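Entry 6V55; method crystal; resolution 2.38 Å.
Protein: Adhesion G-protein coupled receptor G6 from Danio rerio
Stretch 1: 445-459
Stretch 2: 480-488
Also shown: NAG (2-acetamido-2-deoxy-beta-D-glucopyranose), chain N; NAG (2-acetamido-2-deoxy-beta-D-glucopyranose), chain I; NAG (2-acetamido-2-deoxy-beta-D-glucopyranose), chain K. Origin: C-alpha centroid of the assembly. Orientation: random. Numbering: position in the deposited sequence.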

# COMPACT_ATOMS: atom_id res chain seq x y z
N LEU A 445 17.96 -0.63 -19.19
CA LEU A 445 16.68 -1.30 -19.09
C LEU A 445 15.58 -0.32 -19.43
O LEU A 445 15.61 0.85 -19.00
CB LEU A 445 16.50 -1.87 -17.69
CG LEU A 445 15.18 -2.51 -17.29
CD1 LEU A 445 14.97 -3.78 -18.07
CD2 LEU A 445 15.25 -2.80 -15.81
N MET A 446 14.64 -0.77 -20.26
CA MET A 446 13.61 0.10 -20.80
C MET A 446 12.64 0.52 -19.71
O MET A 446 12.15 -0.31 -18.94
CB MET A 446 12.86 -0.62 -21.92
CG MET A 446 11.60 0.05 -22.33
SD MET A 446 11.84 0.75 -23.92
CE MET A 446 11.75 -0.70 -24.92
N GLU A 447 12.41 1.83 -19.64
CA GLU A 447 11.72 2.45 -18.52
C GLU A 447 10.24 2.10 -18.57
O GLU A 447 9.64 2.03 -19.65
CB GLU A 447 11.91 3.97 -18.58
CG GLU A 447 13.38 4.44 -18.49
CD GLU A 447 14.16 4.46 -19.83
OE1 GLU A 447 15.34 4.08 -19.83
OE2 GLU A 447 13.58 4.83 -20.88
N ASN A 448 9.69 1.82 -17.39
CA ASN A 448 8.27 1.58 -17.22
C ASN A 448 7.45 2.81 -17.59
O ASN A 448 7.91 3.94 -17.40
CB ASN A 448 7.98 1.23 -15.75
CG ASN A 448 8.44 -0.13 -15.38
OD1 ASN A 448 8.69 -0.96 -16.25
ND2 ASN A 448 8.54 -0.39 -14.09
N CYS A 449 6.24 2.59 -18.10
CA CYS A 449 5.28 3.69 -18.17
C CYS A 449 4.88 4.07 -16.75
O CYS A 449 4.53 3.21 -15.94
CB CYS A 449 4.04 3.29 -18.97
SG CYS A 449 4.31 2.88 -20.70
N GLN A 450 4.98 5.36 -16.44
CA GLN A 450 4.68 5.83 -15.10
C GLN A 450 3.18 5.77 -14.83
O GLN A 450 2.37 5.70 -15.76
CB GLN A 450 5.18 7.27 -14.91
CG GLN A 450 6.70 7.39 -14.91
CD GLN A 450 7.36 6.57 -13.80
OE1 GLN A 450 7.80 5.45 -14.03
NE2 GLN A 450 7.45 7.14 -12.60
N ALA A 451 2.84 5.74 -13.54
CA ALA A 451 1.46 5.89 -13.11
C ALA A 451 0.91 7.24 -13.56
O ALA A 451 1.62 8.25 -13.50
CB ALA A 451 1.35 5.76 -11.61
N ASP A 452 -0.34 7.25 -14.03
CA ASP A 452 -0.85 8.36 -14.85
C ASP A 452 -2.38 8.32 -14.88
O ASP A 452 -2.96 7.27 -15.17
CB ASP A 452 -0.29 8.26 -16.27
CG ASP A 452 -0.81 9.35 -17.18
OD1 ASP A 452 -0.57 10.53 -16.84
OD2 ASP A 452 -1.45 9.04 -18.22
N GLU A 453 -3.02 9.46 -14.60
CA GLU A 453 -4.49 9.56 -14.60
C GLU A 453 -4.95 10.21 -15.90
O GLU A 453 -4.83 11.42 -16.08
CB GLU A 453 -4.98 10.34 -13.38
CG GLU A 453 -6.51 10.58 -13.32
CD GLU A 453 -6.96 10.96 -11.91
OE1 GLU A 453 -8.20 11.06 -11.65
OE2 GLU A 453 -6.07 11.15 -11.05
N PHE A 454 -5.47 9.38 -16.82
CA PHE A 454 -6.07 9.90 -18.05
C PHE A 454 -7.17 8.96 -18.53
O PHE A 454 -6.93 7.75 -18.67
CB PHE A 454 -5.05 10.11 -19.18
CG PHE A 454 -5.69 10.61 -20.45
CD1 PHE A 454 -6.29 11.88 -20.49
CD2 PHE A 454 -5.75 9.80 -21.58
CE1 PHE A 454 -6.91 12.33 -21.64
CE2 PHE A 454 -6.35 10.26 -22.73
CZ PHE A 454 -6.94 11.52 -22.76
N PRO A 455 -8.43 9.45 -18.68
CA PRO A 455 -8.93 10.75 -18.22
C PRO A 455 -9.18 10.75 -16.70
O PRO A 455 -8.65 9.85 -16.02
CB PRO A 455 -10.24 10.92 -18.99
CG PRO A 455 -10.72 9.55 -19.20
CD PRO A 455 -9.48 8.69 -19.38
N VAL A 456 -9.91 11.74 -16.19
CA VAL A 456 -10.09 11.84 -14.75
C VAL A 456 -10.94 10.67 -14.26
O VAL A 456 -11.76 10.12 -15.02
CB VAL A 456 -10.66 13.23 -14.41
CG1 VAL A 456 -12.13 13.36 -14.79
CG2 VAL A 456 -10.45 13.58 -12.93
N HIS A 457 -10.57 10.15 -13.07
CA HIS A 457 -11.03 8.92 -12.42
C HIS A 457 -10.59 7.64 -13.13
O HIS A 457 -11.10 6.56 -12.84
CB HIS A 457 -12.55 8.86 -12.19
CG HIS A 457 -13.16 10.16 -11.78
ND1 HIS A 457 -13.15 10.60 -10.47
CD2 HIS A 457 -13.78 11.12 -12.50
CE1 HIS A 457 -13.73 11.78 -10.41
NE2 HIS A 457 -14.12 12.12 -11.62
N TYR A 458 -9.60 7.70 -14.03
CA TYR A 458 -9.03 6.48 -14.62
C TYR A 458 -7.56 6.47 -14.26
O TYR A 458 -6.73 7.02 -14.99
CB TYR A 458 -9.24 6.43 -16.13
CG TYR A 458 -10.65 6.09 -16.49
CD1 TYR A 458 -11.01 4.79 -16.78
CD2 TYR A 458 -11.63 7.09 -16.52
CE1 TYR A 458 -12.33 4.47 -17.09
CE2 TYR A 458 -12.95 6.79 -16.82
CZ TYR A 458 -13.30 5.47 -17.11
OH TYR A 458 -14.61 5.17 -17.41
N ARG A 459 -7.23 5.85 -13.14
CA ARG A 459 -5.89 5.93 -12.58
C ARG A 459 -5.10 4.68 -12.96
O ARG A 459 -5.37 3.58 -12.45
CB ARG A 459 -5.95 6.13 -11.08
CG ARG A 459 -6.37 7.50 -10.67
CD ARG A 459 -5.84 7.82 -9.31
NE ARG A 459 -6.47 9.04 -8.79
CZ ARG A 459 -6.39 9.43 -7.52
NH1 ARG A 459 -5.70 8.71 -6.64
NH2 ARG A 459 -6.99 10.56 -7.13
N ASN A 480 -14.79 -2.95 -17.58
CA ASN A 480 -13.45 -2.39 -17.45
C ASN A 480 -13.10 -1.46 -18.61
O ASN A 480 -13.66 -1.54 -19.71
CB ASN A 480 -12.37 -3.47 -17.45
CG ASN A 480 -12.59 -4.54 -16.44
OD1 ASN A 480 -13.09 -4.30 -15.35
ND2 ASN A 480 -12.18 -5.77 -16.81
N ALA A 481 -12.12 -0.60 -18.35
CA ALA A 481 -11.35 0.09 -19.38
C ALA A 481 -9.95 -0.50 -19.39
O ALA A 481 -9.56 -1.17 -18.44
CB ALA A 481 -11.29 1.59 -19.11
N SER A 482 -9.20 -0.25 -20.46
CA SER A 482 -7.85 -0.80 -20.56
C SER A 482 -6.91 0.19 -21.24
O SER A 482 -7.35 1.03 -22.03
CB SER A 482 -7.81 -2.13 -21.33
OG SER A 482 -7.90 -1.89 -22.72
N ARG A 483 -5.62 0.10 -20.88
CA ARG A 483 -4.55 0.92 -21.44
C ARG A 483 -3.28 0.09 -21.51
O ARG A 483 -2.98 -0.67 -20.58
CB ARG A 483 -4.28 2.19 -20.61
CG ARG A 483 -3.80 3.37 -21.42
CD ARG A 483 -3.52 4.58 -20.54
NE ARG A 483 -3.17 5.78 -21.32
CZ ARG A 483 -2.69 6.90 -20.78
NH1 ARG A 483 -2.47 6.97 -19.47
NH2 ARG A 483 -2.40 7.95 -21.55
N THR A 484 -2.52 0.23 -22.60
CA THR A 484 -1.32 -0.56 -22.83
C THR A 484 -0.09 0.33 -22.83
O THR A 484 -0.09 1.39 -23.46
CB THR A 484 -1.43 -1.33 -24.16
OG1 THR A 484 -2.64 -2.10 -24.16
CG2 THR A 484 -0.26 -2.30 -24.33
N CYS A 485 0.93 -0.09 -22.09
CA CYS A 485 2.27 0.49 -22.12
C CYS A 485 3.01 -0.08 -23.34
O CYS A 485 3.47 -1.23 -23.31
CB CYS A 485 2.99 0.16 -20.82
SG CYS A 485 4.64 0.88 -20.67
N MET A 486 3.15 0.72 -24.40
CA MET A 486 3.71 0.30 -25.69
C MET A 486 5.18 0.69 -25.84
O MET A 486 5.68 1.59 -25.15
CB MET A 486 2.94 0.92 -26.85
CG MET A 486 1.46 0.78 -26.76
SD MET A 486 0.83 -0.48 -27.86
CE MET A 486 1.18 0.26 -29.45
N ILE A 487 5.85 0.05 -26.79
CA ILE A 487 7.23 0.39 -27.17
C ILE A 487 7.24 1.17 -28.48
O ILE A 487 6.82 0.66 -29.53
CB ILE A 487 8.10 -0.86 -27.30
CG1 ILE A 487 8.23 -1.52 -25.95
CG2 ILE A 487 9.46 -0.50 -27.86
CD1 ILE A 487 8.65 -2.88 -26.08
N ASN A 488 7.73 2.41 -28.41
CA ASN A 488 8.01 3.19 -29.60
C ASN A 488 9.20 2.56 -30.32
O ASN A 488 10.33 2.63 -29.84
CB ASN A 488 8.31 4.63 -29.23
CG ASN A 488 8.73 5.45 -30.41
OD1 ASN A 488 8.14 5.33 -31.48
ND2 ASN A 488 9.75 6.27 -30.24
C1 NAG N . -12.21 -7.02 -16.08
C2 NAG N . -12.94 -8.13 -16.87
C3 NAG N . -12.83 -9.48 -16.15
C4 NAG N . -11.39 -9.83 -15.77
C5 NAG N . -10.69 -8.67 -15.05
C6 NAG N . -9.20 -8.92 -14.87
C7 NAG N . -14.77 -7.10 -18.17
C8 NAG N . -16.24 -6.84 -18.23
N2 NAG N . -14.34 -7.78 -17.10
O3 NAG N . -13.34 -10.50 -17.00
O4 NAG N . -11.35 -10.99 -14.94
O5 NAG N . -10.82 -7.45 -15.80
O6 NAG N . -8.50 -7.77 -14.40
O7 NAG N . -13.99 -6.71 -19.05
C1 NAG I . 11.90 9.97 -28.62
C2 NAG I . 10.54 10.07 -29.37
C3 NAG I . 9.74 11.28 -28.86
C4 NAG I . 9.62 11.27 -27.33
C5 NAG I . 11.01 11.15 -26.68
C6 NAG I . 10.97 11.05 -25.17
C7 NAG I . 10.01 9.63 -31.75
C8 NAG I . 10.47 9.82 -33.16
N2 NAG I . 10.79 10.17 -30.80
O3 NAG I . 8.44 11.28 -29.43
O4 NAG I . 8.97 12.46 -26.88
O5 NAG I . 11.67 9.96 -27.17
O6 NAG I . 11.53 9.83 -24.69
O7 NAG I . 8.97 9.02 -31.48
C1 NAG K . -15.30 -5.11 -23.96
C2 NAG K . -13.90 -5.61 -23.59
C3 NAG K . -13.43 -6.74 -24.54
C4 NAG K . -14.47 -7.86 -24.61
C5 NAG K . -15.84 -7.28 -25.00
C6 NAG K . -16.96 -8.31 -25.03
C7 NAG K . -12.28 -4.17 -22.45
C8 NAG K . -11.36 -2.99 -22.58
N2 NAG K . -12.95 -4.51 -23.56
O3 NAG K . -12.19 -7.28 -24.09
O4 NAG K . -14.07 -8.88 -25.52
O5 NAG K . -16.23 -6.26 -24.06
O6 NAG K . -17.57 -8.52 -23.76
O7 NAG K . -12.41 -4.79 -21.40
O HOH W 1 -1.36 10.23 -20.35

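Packing of residues 445-459 against residues 480-488 in the zebrafish adhesion G-protein coupled receptor G6. The first stretch is mostly loop and turn, with a short strand at Asp452 and Glu453; the second is extended. They run antiparallel: Met446 lies nearest Ile487 and Tyr458 nearest Ala481, with CA-CA distances of 9.0 and 8.3 Å. No backbone hydrogen bond joins the two stretches, so side chains make the contact, which buries 391 Å² counted over both sides. Along the second stretch, Ala481, Arg483 and Cys485 point toward the first, whereas Asn480, Ser482, Thr484 and Met486 point away, the alternation expected of an extended chain.

Met446 opens the contact. Its CA-to-CB bond points toward the strand, and its terminal methyl CE packs 3.7 Å from CG2 of Ile487, an apolar contact in which each side chain covers part of the other. Three residues on, the CA atoms come closest, Cys449 CA to Cys485 CA at 5.9 Å, where a disulfide joins the two residues: Cys449 SG to Cys485 SG is 2.0 Å, and the chi3 of 89° is close to the relaxed value for such a bond. The two cysteines reach it with different rotamers, m for Cys449 and t for Cys485. Both are buried, and this covalent link is flanked in sequence by the Met446 contact on one side and a charged cluster on the other.

That cluster centers on Arg483, whose long side chain, nearly fully extended beyond chi1, spans the wider gap between backbones here. Asp452, a t rotamer pointing toward the strand, receives a nearly linear hydrogen bond (172°) from the guanidinium: Arg483 NH1 to Asp452 OD2 is 2.6 Å, and opposite charges make it a salt bridge. The carboxylate oxygen lies at the guanidinium edge, near its plane, where the N-H groups point. Water 1 reinforces the pair, donating to Asp452 OD2 at 2.4 Å and accepting from Arg483 NH2 at 2.8 Å. Phe454 covers one face of the same guanidinium, its CD2 3.8 Å from Arg483 NH2, although the approach is oblique to the phenyl ring. Arg483 is thus held at its edge by charge and covered on a face by an aromatic group.

Beyond Phe454 the chain turns away from the second stretch and reverses. A cis peptide bond precedes Pro455, and a type II turn runs from Pro455 to Tyr458, closed by Tyr458 N to Pro455 O at 3.1 Å; His457 takes the positive phi (68°) usual at the third position of such a turn. Glu453, pointing away from the strand, braces the turn: its OE1 accepts from His457 N at 2.9 Å, and its OE2 forms a salt bridge with Arg459 NE at 3.1 Å. The turn returns the chain to the strand at Tyr458, whose ring carbon CE1 packs 3.7 Å from CB of Ala481. Next to this last contact, Asn480 points away and carries an N-linked sugar, its ND2 bonded to C1 of NAG (chain N) at 1.4 Å.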